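Long-range contacts in amidohydrolase 3 domain-containing protein (Pyrococcus horikoshii, PDB 3IGH), which probably hydrolyses carbon-nitrogen bonds other than peptide bonds, as a metal-dependent hydrolase of the amidohydrolase family with a TIM-barrel core: residues L68-L73 / V205-V210; I229-Y234 / N254-A259; E184-Y189 / E212-A217. All blocks are in the same frame, centred on the assembly; numbering follows the deposited sequence. Where two conformers were deposited one is given.

Contact 1 of 3, residues L68-L73 / V205-V210. With SO4 (sulfate ion), chain B.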
loop_
_atom_site.group_PDB
_atom_site.type_symbol
_atom_site.label_atom_id
_atom_site.label_comp_id
_atom_site.label_asym_id
_atom_site.label_seq_id
_atom_site.Cartn_x
_atom_site.Cartn_y
_atom_site.Cartn_z
ATOM N N LEU A 68 -0.048 0.429 -20.822
ATOM C CA LEU A 68 1.191 -0.094 -21.377
ATOM C C LEU A 68 1.746 -1.239 -20.535
ATOM O O LEU A 68 1.213 -1.559 -19.469
ATOM C CB LEU A 68 2.234 1.027 -21.587
ATOM C CG LEU A 68 2.569 2.029 -20.481
ATOM C CD1 LEU A 68 3.173 1.362 -19.231
ATOM C CD2 LEU A 68 3.534 3.049 -21.042
ATOM N N HIS A 69 2.832 -1.829 -21.017
ATOM C CA HIS A 69 3.485 -2.940 -20.353
ATOM C C HIS A 69 4.892 -2.498 -20.008
ATOM O O HIS A 69 5.789 -2.541 -20.847
ATOM C CB HIS A 69 3.535 -4.148 -21.282
ATOM C CG HIS A 69 2.199 -4.561 -21.814
ATOM N ND1 HIS A 69 1.383 -5.457 -21.159
ATOM C CD2 HIS A 69 1.544 -4.211 -22.945
ATOM C CE1 HIS A 69 0.275 -5.633 -21.860
ATOM N NE2 HIS A 69 0.345 -4.884 -22.946
ATOM N N LEU A 70 5.069 -2.072 -18.762
ATOM C CA LEU A 70 6.311 -1.492 -18.280
ATOM C C LEU A 70 7.457 -2.497 -18.363
ATOM O O LEU A 70 8.550 -2.158 -18.807
ATOM C CB LEU A 70 6.093 -1.013 -16.838
ATOM C CG LEU A 70 6.574 0.318 -16.274
ATOM C CD1 LEU A 70 6.415 1.475 -17.240
ATOM C CD2 LEU A 70 5.821 0.626 -14.982
ATOM N N ASP A 71 7.195 -3.742 -17.972
ATOM C CA ASP A 71 8.226 -4.781 -18.016
ATOM C C ASP A 71 8.634 -5.129 -19.460
ATOM O O ASP A 71 9.826 -5.245 -19.764
ATOM C CB ASP A 71 7.790 -6.033 -17.241
ATOM C CG ASP A 71 6.430 -6.586 -17.689
ATOM O OD1 ASP A 71 5.663 -5.921 -18.434
ATOM O OD2 ASP A 71 6.122 -7.714 -17.278
ATOM N N GLU A 72 7.646 -5.257 -20.343
ATOM C CA GLU A 72 7.903 -5.556 -21.746
ATOM C C GLU A 72 8.602 -4.402 -22.451
ATOM O O GLU A 72 9.407 -4.633 -23.341
ATOM C CB GLU A 72 6.619 -5.921 -22.468
ATOM C CG GLU A 72 6.035 -7.265 -22.045
ATOM C CD GLU A 72 4.664 -7.536 -22.661
ATOM O OE1 GLU A 72 4.258 -6.810 -23.597
ATOM O OE2 GLU A 72 3.989 -8.480 -22.202
ATOM N N LEU A 73 8.304 -3.167 -22.049
ATOM C CA LEU A 73 8.974 -2.005 -22.629
ATOM C C LEU A 73 10.464 -2.032 -22.271
ATOM O O LEU A 73 11.318 -1.814 -23.127
ATOM C CB LEU A 73 8.331 -0.687 -22.175
ATOM C CG LEU A 73 9.043 0.621 -22.566
ATOM C CD1 LEU A 73 9.244 0.738 -24.077
ATOM C CD2 LEU A 73 8.281 1.856 -22.018
ATOM N N VAL A 205 1.350 6.079 -15.511
ATOM C CA VAL A 205 0.931 4.994 -16.400
ATOM C C VAL A 205 -0.062 4.070 -15.701
ATOM O O VAL A 205 -0.065 3.989 -14.470
ATOM C CB VAL A 205 2.149 4.121 -16.926
ATOM C CG1 VAL A 205 3.193 4.969 -17.700
ATOM C CG2 VAL A 205 2.844 3.346 -15.797
ATOM N N SER A 206 -0.911 3.402 -16.483
ATOM C CA SER A 206 -1.509 2.146 -16.039
ATOM C C SER A 206 -0.717 1.004 -16.650
ATOM O O SER A 206 -0.623 0.872 -17.879
ATOM C CB SER A 206 -2.975 2.006 -16.442
ATOM O OG SER A 206 -3.762 3.052 -15.915
ATOM N N PHE A 207 -0.142 0.196 -15.773
ATOM C CA PHE A 207 0.687 -0.945 -16.153
ATOM C C PHE A 207 -0.250 -2.148 -16.155
ATOM O O PHE A 207 -0.734 -2.566 -15.113
ATOM C CB PHE A 207 1.850 -1.064 -15.147
ATOM C CG PHE A 207 2.775 -2.258 -15.335
ATOM C CD1 PHE A 207 2.689 -3.124 -16.433
ATOM C CD2 PHE A 207 3.782 -2.483 -14.391
ATOM C CE1 PHE A 207 3.553 -4.234 -16.548
ATOM C CE2 PHE A 207 4.656 -3.569 -14.504
ATOM C CZ PHE A 207 4.542 -4.445 -15.582
ATOM N N MET A 208 -0.510 -2.677 -17.349
ATOM C CA MET A 208 -1.469 -3.775 -17.550
ATOM C C MET A 208 -0.829 -5.154 -17.523
ATOM O O MET A 208 0.267 -5.327 -18.035
ATOM C CB MET A 208 -2.182 -3.585 -18.885
ATOM C CG MET A 208 -2.588 -2.127 -19.133
ATOM S SD MET A 208 -3.748 -1.535 -17.879
ATOM C CE MET A 208 -5.018 -2.710 -18.272
ATOM N N SER A 209 -1.558 -6.123 -16.955
ATOM C CA SER A 209 -1.113 -7.518 -16.778
ATOM C C SER A 209 0.190 -7.620 -15.994
ATOM O O SER A 209 1.186 -8.196 -16.451
ATOM C CB SER A 209 -1.061 -8.291 -18.104
ATOM O OG SER A 209 -2.348 -8.342 -18.685
ATOM N N VAL A 210 0.169 -7.044 -14.801
ATOM C CA VAL A 210 1.294 -7.166 -13.885
ATOM C C VAL A 210 1.269 -8.597 -13.344
ATOM O O VAL A 210 0.295 -8.999 -12.693
ATOM C CB VAL A 210 1.169 -6.128 -12.718
ATOM C CG1 VAL A 210 2.283 -6.300 -11.696
ATOM C CG2 VAL A 210 1.180 -4.718 -13.265
HETATM S S SO4 B . -3.425 -5.927 -24.553
HETATM O O1 SO4 B . -2.511 -5.554 -23.492
HETATM O O2 SO4 B . -3.090 -5.173 -25.752
HETATM O O3 SO4 B . -3.261 -7.344 -24.848
HETATM O O4 SO4 B . -4.798 -5.610 -24.144
HETATM O O HOH W 1 2.863 -6.773 -19.037
HETATM O O HOH W 2 3.843 -8.353 -15.893
#
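L68 and H69 belong to the H67-L68-H69 sequence, the HxH motif that closes the first barrel strand of amidohydrolases, and they lie against V205-M208 of the next, parallel strand. L68 N donates to S206 O (3.0 Å), and L68 O accepts from M208 N. The L68 side chain crosses V205 at about a right angle. Chi1 (49°) puts CG in the crowded position between the backbone N and the carbonyl carbon, 4.1 Å from V205 CB and CG1. CD1 is 3.7 Å from V205 CB.

F207 carries much of the remaining packing. L70 CB lies over the centre of its ring, 3.6 Å from the centroid, in a CH-pi contact. V210 CG2 presses on the opposite face, so the F207 ring is sandwiched between two aliphatic groups, which limits its rotation. D71 OD1 meets the ring edge, 3.3 Å from F207 CE1.

H69 ND1 makes a weak hydrogen bond to M208 O (3.3 Å). One water joins H69 ND1, D71 OD1 and M208 O. A second donates to D71 OD2 and S209 O. H69 NE2 makes a weak hydrogen bond to O1 of a sulfate (3.0 Å), probably from the crystallisation liquor. H67, K262, H314 and H339 bind it too. In metal-dependent amidohydrolases, histidines of the HxH motif and of later strands, with a lysine in many members, bind the metals, so the sulfate probably marks the metal site.

Around it, L197 of helix 183-199 touches L68 and L70, A214 and L218 of helix 212-223 touch F207, and V231 of strand 230-235 touches L70 and F207.

Contact 2 of 3, residues I229-Y234 / N254-A259. With SO4 (sulfate ion), chain K; SO4 (sulfate ion), chain O.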
loop_
_atom_site.group_PDB
_atom_site.type_symbol
_atom_site.label_atom_id
_atom_site.label_comp_id
_atom_site.label_asym_id
_atom_site.label_seq_id
_atom_site.Cartn_x
_atom_site.Cartn_y
_atom_site.Cartn_z
ATOM N N ILE A 229 7.869 7.304 -11.638
ATOM C CA ILE A 229 6.599 7.650 -12.274
ATOM C C ILE A 229 5.456 7.021 -11.463
ATOM O O ILE A 229 5.669 6.052 -10.732
ATOM C CB ILE A 229 6.523 7.132 -13.753
ATOM C CG1 ILE A 229 6.716 5.608 -13.813
ATOM C CG2 ILE A 229 7.527 7.888 -14.659
ATOM C CD1 ILE A 229 6.407 4.944 -15.178
ATOM N N ASN A 230 4.254 7.577 -11.593
ATOM C CA ASN A 230 3.069 6.976 -10.989
ATOM C C ASN A 230 2.663 5.723 -11.756
ATOM O O ASN A 230 2.562 5.738 -12.982
ATOM C CB ASN A 230 1.915 7.984 -10.930
ATOM C CG ASN A 230 2.309 9.271 -10.226
ATOM O OD1 ASN A 230 2.790 9.246 -9.089
ATOM N ND2 ASN A 230 2.117 10.402 -10.901
ATOM N N VAL A 231 2.477 4.627 -11.029
ATOM C CA VAL A 231 2.151 3.347 -11.643
ATOM C C VAL A 231 0.836 2.826 -11.072
ATOM O O VAL A 231 0.737 2.549 -9.877
ATOM C CB VAL A 231 3.277 2.307 -11.417
ATOM C CG1 VAL A 231 2.895 0.945 -12.024
ATOM C CG2 VAL A 231 4.610 2.804 -11.993
ATOM N N PHE A 232 -0.164 2.683 -11.936
ATOM C CA PHE A 232 -1.431 2.070 -11.558
ATOM C C PHE A 232 -1.420 0.623 -12.070
ATOM O O PHE A 232 -1.609 0.365 -13.267
ATOM C CB PHE A 232 -2.614 2.908 -12.087
ATOM C CG PHE A 232 -2.726 4.258 -11.420
ATOM C CD1 PHE A 232 -3.621 4.454 -10.366
ATOM C CD2 PHE A 232 -1.887 5.320 -11.797
ATOM C CE1 PHE A 232 -3.697 5.684 -9.709
ATOM C CE2 PHE A 232 -1.958 6.562 -11.152
ATOM C CZ PHE A 232 -2.865 6.739 -10.101
ATOM N N ALA A 233 -1.175 -0.312 -11.156
ATOM C CA ALA A 233 -0.971 -1.722 -11.505
ATOM C C ALA A 233 -2.280 -2.467 -11.716
ATOM O O ALA A 233 -3.113 -2.550 -10.818
ATOM C CB ALA A 233 -0.131 -2.427 -10.446
ATOM N N TYR A 234 -2.448 -3.006 -12.916
ATOM C CA TYR A 234 -3.561 -3.906 -13.200
ATOM C C TYR A 234 -2.998 -5.306 -13.316
ATOM O O TYR A 234 -2.304 -5.640 -14.283
ATOM C CB TYR A 234 -4.305 -3.483 -14.471
ATOM C CG TYR A 234 -5.208 -2.280 -14.279
ATOM C CD1 TYR A 234 -4.677 -0.993 -14.140
ATOM C CD2 TYR A 234 -6.604 -2.425 -14.269
ATOM C CE1 TYR A 234 -5.510 0.119 -13.967
ATOM C CE2 TYR A 234 -7.451 -1.308 -14.101
ATOM C CZ TYR A 234 -6.886 -0.045 -13.953
ATOM O OH TYR A 234 -7.688 1.060 -13.797
ATOM N N ASN A 254 2.933 5.794 -2.428
ATOM C CA ASN A 254 3.548 7.033 -2.867
ATOM C C ASN A 254 3.533 7.157 -4.395
ATOM O O ASN A 254 3.053 8.138 -4.946
ATOM C CB ASN A 254 4.983 7.091 -2.346
ATOM C CG ASN A 254 5.700 8.351 -2.759
ATOM O OD1 ASN A 254 5.141 9.450 -2.706
ATOM N ND2 ASN A 254 6.947 8.199 -3.181
ATOM N N ARG A 255 4.049 6.146 -5.070
ATOM C CA ARG A 255 4.043 6.114 -6.532
ATOM C C ARG A 255 3.248 4.934 -7.082
ATOM O O ARG A 255 2.689 5.018 -8.178
ATOM C CB ARG A 255 5.475 6.029 -7.044
ATOM C CG ARG A 255 6.272 7.292 -6.832
ATOM C CD ARG A 255 5.780 8.360 -7.751
ATOM N NE ARG A 255 6.723 9.470 -7.859
ATOM C CZ ARG A 255 6.539 10.516 -8.654
ATOM N NH1 ARG A 255 5.448 10.591 -9.407
ATOM N NH2 ARG A 255 7.440 11.487 -8.693
ATOM N N LEU A 256 3.221 3.839 -6.323
ATOM C CA LEU A 256 2.538 2.618 -6.736
ATOM C C LEU A 256 1.115 2.557 -6.190
ATOM O O LEU A 256 0.887 2.736 -4.985
ATOM C CB LEU A 256 3.329 1.385 -6.266
ATOM C CG LEU A 256 2.745 -0.007 -6.560
ATOM C CD1 LEU A 256 2.704 -0.269 -8.081
ATOM C CD2 LEU A 256 3.545 -1.096 -5.835
ATOM N N THR A 257 0.169 2.295 -7.086
ATOM C CA THR A 257 -1.204 1.975 -6.723
ATOM C C THR A 257 -1.510 0.547 -7.165
ATOM O O THR A 257 -1.324 0.201 -8.342
ATOM C CB THR A 257 -2.204 2.916 -7.436
ATOM O OG1 THR A 257 -1.825 4.274 -7.198
ATOM C CG2 THR A 257 -3.647 2.694 -6.945
ATOM N N ILE A 258 -1.978 -0.282 -6.235
ATOM C CA ILE A 258 -2.590 -1.559 -6.614
ATOM C C ILE A 258 -3.975 -1.159 -7.097
ATOM O O ILE A 258 -4.821 -0.767 -6.295
ATOM C CB ILE A 258 -2.657 -2.550 -5.414
ATOM C CG1 ILE A 258 -1.277 -2.691 -4.752
ATOM C CG2 ILE A 258 -3.222 -3.921 -5.853
ATOM C CD1 ILE A 258 -0.135 -3.111 -5.705
ATOM N N ALA A 259 -4.184 -1.193 -8.408
ATOM C CA ALA A 259 -5.337 -0.514 -9.012
ATOM C C ALA A 259 -6.474 -1.448 -9.452
ATOM O O ALA A 259 -7.646 -1.111 -9.309
ATOM C CB ALA A 259 -4.879 0.354 -10.210
HETATM S S SO4 K . 8.780 10.784 -5.235
HETATM O O1 SO4 K . 10.008 11.457 -4.823
HETATM O O2 SO4 K . 9.098 9.732 -6.194
HETATM O O3 SO4 K . 8.127 10.207 -4.069
HETATM O O4 SO4 K . 7.876 11.754 -5.845
HETATM S S SO4 O . 8.418 14.645 -10.475
HETATM O O1 SO4 O . 8.617 15.813 -9.622
HETATM O O2 SO4 O . 9.428 13.646 -10.138
HETATM O O3 SO4 O . 7.091 14.087 -10.232
HETATM O O4 SO4 O . 8.547 15.013 -11.884
#
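I229 meets R255 first: its CA lies over one face of the guanidinium, and its O is 3.7 Å from R255 CB. Next, R255 NH1 donates to N230 OD1 (3.0 Å) from above the amide plane. Chi2 of the arginine (-71°) bends the chain and brings CD to 3.4 Å from N230 OD1. Its NH1 also forms a salt bridge with E466, which, like S204, accepts from N230 ND2. Elsewhere along the guanidinium edge, R255 NE donates to O2 of one sulfate and NH2 to O3 of another; both ions probably come from the crystallisation liquor.

V231 N donates to R255 O, and V231 O accepts from T257 N (2.9 Å). V231 CG1 packs on L256 CD1 (4.1 Å). F232 points to the other side of the sheet. T257 OG1 sits over its ring face, 3.4 Å from CE1, while A259 CB is at the ring edge. A233 N donates to T257 O, and A233 O accepts from A259 N (3.0 Å). Y234 ends the run with CE1 3.8 Å from A259 CB, and its OH is hydrogen-bonded to D310.

L256 and I258 pack on helix 212-223, on the same sheet face as V231 and A233. Strand 230-235, helix 237-246 and strand 256-264 make a beta-alpha-beta unit, the repeating element of a TIM barrel.

Contact 3 of 3, residues E184-Y189 / E212-A217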
loop_
_atom_site.group_PDB
_atom_site.type_symbol
_atom_site.label_atom_id
_atom_site.label_comp_id
_atom_site.label_asym_id
_atom_site.label_seq_id
_atom_site.Cartn_x
_atom_site.Cartn_y
_atom_site.Cartn_z
ATOM N N GLU A 184 15.051 -9.525 -9.989
ATOM C CA GLU A 184 16.109 -8.559 -10.296
ATOM C C GLU A 184 16.075 -8.123 -11.767
ATOM O O GLU A 184 16.324 -6.953 -12.073
ATOM C CB GLU A 184 17.498 -9.109 -9.930
ATOM C CG GLU A 184 17.604 -9.720 -8.533
ATOM C CD GLU A 184 17.346 -11.220 -8.525
ATOM O OE1 GLU A 184 16.208 -11.626 -8.199
ATOM O OE2 GLU A 184 18.278 -11.992 -8.857
ATOM N N ASP A 185 15.764 -9.059 -12.672
ATOM C CA ASP A 185 15.595 -8.739 -14.098
ATOM C C ASP A 185 14.431 -7.770 -14.314
ATOM O O ASP A 185 14.558 -6.796 -15.059
ATOM C CB ASP A 185 15.333 -9.990 -14.927
ATOM C CG ASP A 185 16.543 -10.898 -15.012
ATOM O OD1 ASP A 185 17.686 -10.407 -14.921
ATOM O OD2 ASP A 185 16.336 -12.108 -15.166
ATOM N N TYR A 186 13.308 -8.056 -13.658
ATOM C CA TYR A 186 12.126 -7.191 -13.721
ATOM C C TYR A 186 12.400 -5.803 -13.156
ATOM O O TYR A 186 11.949 -4.813 -13.733
ATOM C CB TYR A 186 10.935 -7.825 -13.010
ATOM C CG TYR A 186 10.166 -8.844 -13.824
ATOM C CD1 TYR A 186 10.507 -10.198 -13.786
ATOM C CD2 TYR A 186 9.086 -8.457 -14.619
ATOM C CE1 TYR A 186 9.789 -11.144 -14.521
ATOM C CE2 TYR A 186 8.368 -9.389 -15.364
ATOM C CZ TYR A 186 8.729 -10.725 -15.307
ATOM O OH TYR A 186 8.019 -11.646 -16.019
ATOM N N VAL A 187 13.149 -5.724 -12.052
ATOM C CA VAL A 187 13.543 -4.423 -11.485
ATOM C C VAL A 187 14.335 -3.627 -12.539
ATOM O O VAL A 187 14.048 -2.461 -12.784
ATOM C CB VAL A 187 14.343 -4.562 -10.139
ATOM C CG1 VAL A 187 14.942 -3.235 -9.689
ATOM C CG2 VAL A 187 13.452 -5.119 -9.029
ATOM N N TYR A 188 15.301 -4.291 -13.171
ATOM C CA TYR A 188 16.123 -3.690 -14.221
ATOM C C TYR A 188 15.271 -3.212 -15.412
ATOM O O TYR A 188 15.436 -2.084 -15.875
ATOM C CB TYR A 188 17.199 -4.689 -14.663
ATOM C CG TYR A 188 18.037 -4.242 -15.843
ATOM C CD1 TYR A 188 19.156 -3.435 -15.659
ATOM C CD2 TYR A 188 17.721 -4.647 -17.139
ATOM C CE1 TYR A 188 19.930 -3.024 -16.742
ATOM C CE2 TYR A 188 18.484 -4.244 -18.225
ATOM C CZ TYR A 188 19.585 -3.434 -18.020
ATOM O OH TYR A 188 20.343 -3.043 -19.096
ATOM N N TYR A 189 14.360 -4.069 -15.885
ATOM C CA TYR A 189 13.492 -3.721 -17.015
ATOM C C TYR A 189 12.560 -2.555 -16.703
ATOM O O TYR A 189 12.393 -1.652 -17.527
ATOM C CB TYR A 189 12.678 -4.925 -17.479
ATOM C CG TYR A 189 13.491 -6.014 -18.147
ATOM C CD1 TYR A 189 14.550 -5.706 -19.001
ATOM C CD2 TYR A 189 13.180 -7.357 -17.944
ATOM C CE1 TYR A 189 15.287 -6.712 -19.628
ATOM C CE2 TYR A 189 13.913 -8.366 -18.558
ATOM C CZ TYR A 189 14.964 -8.035 -19.394
ATOM O OH TYR A 189 15.686 -9.034 -19.999
ATOM N N GLU A 212 3.411 -11.970 -11.245
ATOM C CA GLU A 212 3.902 -12.156 -9.871
ATOM C C GLU A 212 5.240 -11.471 -9.636
ATOM O O GLU A 212 5.402 -10.717 -8.672
ATOM C CB GLU A 212 4.014 -13.655 -9.531
ATOM C CG GLU A 212 2.674 -14.385 -9.327
ATOM C CD GLU A 212 1.995 -14.887 -10.620
ATOM O OE1 GLU A 212 2.388 -14.501 -11.758
ATOM O OE2 GLU A 212 1.038 -15.686 -10.480
ATOM N N LYS A 213 6.190 -11.707 -10.534
ATOM C CA LYS A 213 7.515 -11.097 -10.398
ATOM C C LYS A 213 7.570 -9.605 -10.698
ATOM O O LYS A 213 8.364 -8.881 -10.085
ATOM C CB LYS A 213 8.543 -11.852 -11.230
ATOM C CG LYS A 213 8.820 -13.228 -10.692
ATOM C CD LYS A 213 9.960 -13.901 -11.412
ATOM C CE LYS A 213 10.238 -15.250 -10.768
ATOM N NZ LYS A 213 11.218 -16.045 -11.548
ATOM N N ALA A 214 6.758 -9.145 -11.650
ATOM C CA ALA A 214 6.640 -7.708 -11.914
ATOM C C ALA A 214 6.079 -7.007 -10.675
ATOM O O ALA A 214 6.551 -5.940 -10.311
ATOM C CB ALA A 214 5.755 -7.431 -13.123
ATOM N N LEU A 215 5.087 -7.624 -10.028
ATOM C CA LEU A 215 4.547 -7.062 -8.791
ATOM C C LEU A 215 5.586 -7.003 -7.672
ATOM O O LEU A 215 5.693 -5.982 -7.002
ATOM C CB LEU A 215 3.268 -7.778 -8.335
ATOM C CG LEU A 215 2.568 -7.140 -7.113
ATOM C CD1 LEU A 215 2.225 -5.655 -7.335
ATOM C CD2 LEU A 215 1.334 -7.923 -6.687
ATOM N N ARG A 216 6.365 -8.073 -7.491
ATOM C CA ARG A 216 7.466 -8.058 -6.506
ATOM C C ARG A 216 8.464 -6.931 -6.780
ATOM O O ARG A 216 8.926 -6.262 -5.855
ATOM C CB ARG A 216 8.218 -9.389 -6.492
ATOM C CG ARG A 216 7.452 -10.551 -5.909
ATOM C CD ARG A 216 8.384 -11.758 -5.849
ATOM N NE ARG A 216 7.725 -12.920 -5.282
ATOM C CZ ARG A 216 7.729 -13.219 -3.988
ATOM N NH1 ARG A 216 7.096 -14.302 -3.564
ATOM N NH2 ARG A 216 8.366 -12.439 -3.120
ATOM N N ALA A 217 8.796 -6.741 -8.055
ATOM C CA ALA A 217 9.699 -5.679 -8.490
ATOM C C ALA A 217 9.120 -4.296 -8.182
ATOM O O ALA A 217 9.823 -3.410 -7.688
ATOM C CB ALA A 217 9.979 -5.817 -9.985
#
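Y186 lays one face of its ring against the backbone of helix 212-223, over the peptide that joins K213 to A214. K213 C and A214 N both lie over that face, offset toward the rim. Chi1 of Y186 (-82°) sets CG anti to the carbonyl carbon, 4.1 Å from both K213 C and A214 N. The ring straddles two residues: CE1 is 3.6 Å from K213 CB, and CD2 is 3.8 Å from A214 CB. The phenol oxygen is satisfied outside these segments, by N177 O and N211 ND2. D71 touches the ring as well. An alanine here would probably open a gap over the K213-A214 peptide and leave N177 O and N211 ND2 without their hydroxyl partner.

A217 is the second anchor. Its CB points at helix 184-189 and meets two residues there. Y186 CB lies 3.8 Å from A217 CB, and V187 CG2 lies 3.7 Å from the same atom. The small side chain allows a close approach, with the CA atoms of V187 and A217 only 5.0 Å apart.

The segments belong to helices 183-199 and 212-223, which come just before and just after barrel strand 202-210. They are neighbouring helices of the outer layer of a TIM barrel. Their axes approach to 8.3 Å and cross at -66°. The side-chain contacts here are apolar, and the ring also rests on a peptide.

K213 contributes with the root of its side chain. CB rests on the Y186 ring, and the two side chains cross at about a right angle. Beyond CG the lysine chain is extended and leads away from helix 184-189. NZ then donates to the backbone oxygens of L181 and E178, and a sulfate lies near it in a long, weak ion pair.

In the fold
Contacts 1 and 2 share the barrel sheet: strands 58-68, 202-210, 230-235 and 256-264 follow one another round it. Their centres are about 11 Å apart. Probable hydrogen bonds between F207 O and Y234 N and between V205 N and N230 O join them. Contact 3 joins two outer helices, with its centre about 11 Å from that of contact 1 and 14 Å from that of contact 2. L215 ties it to both, packing on V210 and I258. Along the chain contacts 1 and 3 interlock, since 184-189 precedes 205-210 and 212-217 follows it. Contact 2 comes after both. Together they run from the probable metal pocket through the barrel wall to its helical coat.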